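Local coordinates for protein branched-chain alpha-ketoacid decarboxylase (PDB 2VBF) that probably decarboxylates branched-chain and aromatic alpha-keto acids to aldehydes, using thiamine diphosphate and a magnesium ion in each subunit, at residues N415-G420 with I439-S444. Sequence-based numbering, arbitrary orientation.
Sequences NSRFIG and IADKES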
loop_
_atom_site.group_PDB
_atom_site.type_symbol
_atom_site.label_atom_id
_atom_site.label_comp_id
_atom_site.label_asym_id
_atom_site.label_seq_id
_atom_site.Cartn_x
_atom_site.Cartn_y
_atom_site.Cartn_z
ATOM N N ASN A 415 -21.152 26.304 7.566
ATOM C CA ASN A 415 -20.025 26.172 6.634
ATOM C C ASN A 415 -18.966 25.149 7.061
ATOM O O ASN A 415 -17.808 25.209 6.637
ATOM C CB ASN A 415 -19.372 27.534 6.373
ATOM C CG ASN A 415 -18.465 27.523 5.164
ATOM O OD1 ASN A 415 -18.825 27.033 4.096
ATOM N ND2 ASN A 415 -17.260 28.046 5.334
ATOM N N SER A 416 -19.376 24.196 7.881
ATOM C CA SER A 416 -18.482 23.134 8.303
ATOM C C SER A 416 -18.719 21.867 7.495
ATOM O O SER A 416 -19.829 21.610 6.998
ATOM C CB SER A 416 -18.626 22.882 9.799
ATOM O OG SER A 416 -18.037 23.949 10.526
ATOM N N ARG A 417 -17.658 21.074 7.368
ATOM C CA ARG A 417 -17.695 19.871 6.562
ATOM C C ARG A 417 -17.196 18.661 7.337
ATOM O O ARG A 417 -16.650 18.793 8.429
ATOM C CB ARG A 417 -16.891 20.098 5.307
ATOM C CG ARG A 417 -17.516 21.196 4.481
ATOM C CD ARG A 417 -16.988 21.220 3.093
ATOM N NE ARG A 417 -15.656 21.820 2.999
ATOM C CZ ARG A 417 -15.396 23.126 3.091
ATOM N NH1 ARG A 417 -16.370 23.997 3.337
ATOM N NH2 ARG A 417 -14.145 23.562 2.958
ATOM N N PHE A 418 -17.420 17.496 6.745
ATOM C CA PHE A 418 -17.059 16.215 7.334
ATOM C C PHE A 418 -16.434 15.353 6.242
ATOM O O PHE A 418 -16.880 15.363 5.086
ATOM C CB PHE A 418 -18.319 15.557 7.882
ATOM C CG PHE A 418 -18.074 14.328 8.701
ATOM C CD1 PHE A 418 -17.942 14.413 10.078
ATOM C CD2 PHE A 418 -18.010 13.071 8.097
ATOM C CE1 PHE A 418 -17.741 13.262 10.849
ATOM C CE2 PHE A 418 -17.809 11.932 8.859
ATOM C CZ PHE A 418 -17.674 12.030 10.238
ATOM N N ILE A 419 -15.395 14.614 6.617
ATOM C CA ILE A 419 -14.829 13.583 5.777
ATOM C C ILE A 419 -14.775 12.272 6.583
ATOM O O ILE A 419 -14.164 12.199 7.651
ATOM C CB ILE A 419 -13.448 13.949 5.254
ATOM C CG1 ILE A 419 -13.546 15.125 4.281
ATOM C CG2 ILE A 419 -12.806 12.704 4.595
ATOM C CD1 ILE A 419 -12.189 15.616 3.742
ATOM N N GLY A 420 -15.485 11.276 6.070
ATOM C CA GLY A 420 -15.452 9.907 6.565
ATOM C C GLY A 420 -15.624 8.981 5.364
ATOM O O GLY A 420 -16.121 9.392 4.316
ATOM N N ILE A 439 -4.823 21.146 2.711
ATOM C CA ILE A 439 -4.086 21.829 1.642
ATOM C C ILE A 439 -5.077 22.429 0.638
ATOM O O ILE A 439 -4.901 23.567 0.177
ATOM C CB ILE A 439 -3.104 20.856 0.935
ATOM C CG1 ILE A 439 -1.937 20.515 1.875
ATOM C CG2 ILE A 439 -2.578 21.453 -0.378
ATOM C CD1 ILE A 439 -1.106 19.291 1.468
ATOM N N ALA A 440 -6.129 21.666 0.329
ATOM C CA ALA A 440 -7.161 22.093 -0.629
ATOM C C ALA A 440 -7.892 23.379 -0.200
ATOM O O ALA A 440 -8.185 24.235 -1.038
ATOM C CB ALA A 440 -8.180 20.949 -0.853
ATOM N N ASP A 441 -8.221 23.487 1.088
ATOM C CA ASP A 441 -8.868 24.679 1.641
ATOM C C ASP A 441 -8.171 25.095 2.929
ATOM O O ASP A 441 -8.556 24.681 4.031
ATOM C CB ASP A 441 -10.365 24.447 1.898
ATOM C CG ASP A 441 -11.114 25.745 2.287
ATOM O OD1 ASP A 441 -10.465 26.798 2.427
ATOM O OD2 ASP A 441 -12.352 25.700 2.446
ATOM N N LYS A 442 -7.167 25.960 2.782
ATOM C CA LYS A 442 -6.386 26.396 3.934
ATOM C C LYS A 442 -7.166 27.336 4.858
ATOM O O LYS A 442 -6.714 27.622 5.961
ATOM C CB LYS A 442 -5.068 27.039 3.489
ATOM C CG LYS A 442 -5.208 28.404 2.859
ATOM N N GLU A 443 -8.341 27.783 4.425
ATOM C CA GLU A 443 -9.216 28.614 5.252
ATOM C C GLU A 443 -10.178 27.814 6.135
ATOM O O GLU A 443 -10.864 28.396 6.986
ATOM C CB GLU A 443 -10.018 29.594 4.383
ATOM C CG GLU A 443 -9.179 30.415 3.392
ATOM C CD GLU A 443 -8.141 31.298 4.058
ATOM O OE1 GLU A 443 -8.312 31.660 5.243
ATOM O OE2 GLU A 443 -7.148 31.646 3.387
ATOM N N SER A 444 -10.239 26.493 5.946
ATOM C CA SER A 444 -11.121 25.639 6.743
ATOM C C SER A 444 -10.244 24.817 7.673
ATOM O O SER A 444 -9.492 23.972 7.204
ATOM C CB SER A 444 -11.972 24.721 5.855
ATOM O OG SER A 444 -12.777 23.866 6.651
HETATM O O HOH W 1 -15.231 24.922 6.095
#
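R417 reaches from the edge strand 417-419 to the turn that follows helix 430-440, where its guanidinium meets the carboxylate of D441. One salt bridge does most of the work: NH2 of R417 gives a hydrogen bond to OD2 of D441, 2.8 Å away. The two flat groups are nearly coplanar, yet the match is single-pronged, because OD2 accepts the N-H on its anti lone pair, the one turned away from OD1, and the N-H points somewhat off line (133°). The arginine chain bends at chi3 (-77°), which swings its tip across to the turn. D441 is itself set by its own turn: with CG anti to the backbone N (chi1 -172°), OD1 accepts from E443 N at 3.1 Å, from above the carboxylate plane, making an Asx turn inside the type I turn D441-S444. An alanine at D441 has no carboxylate, which would probably leave the R417 charge without this mate and E443 N without its side-chain acceptor.

The closer-packed side is at S444, whose CB lies 3.8 Å from R417 NH2. Its OG hydrogen-bonds T395 of the neighbouring strand 394-398 and also donates to a water at 2.7 Å, which in turn donates to N415 O at 2.6 Å. On the looser side E443 is exposed, its side chain leading away from strand 417-419, while R417 and D441 are only partly exposed.

Within the C-terminal thiamine diphosphate-binding domain, the contact thus joins the outermost strand of the parallel sheet to the link between helix 430-440 and strand 445-451. With so little surface buried, it is held by charge and a bridging water rather than by apolar packing.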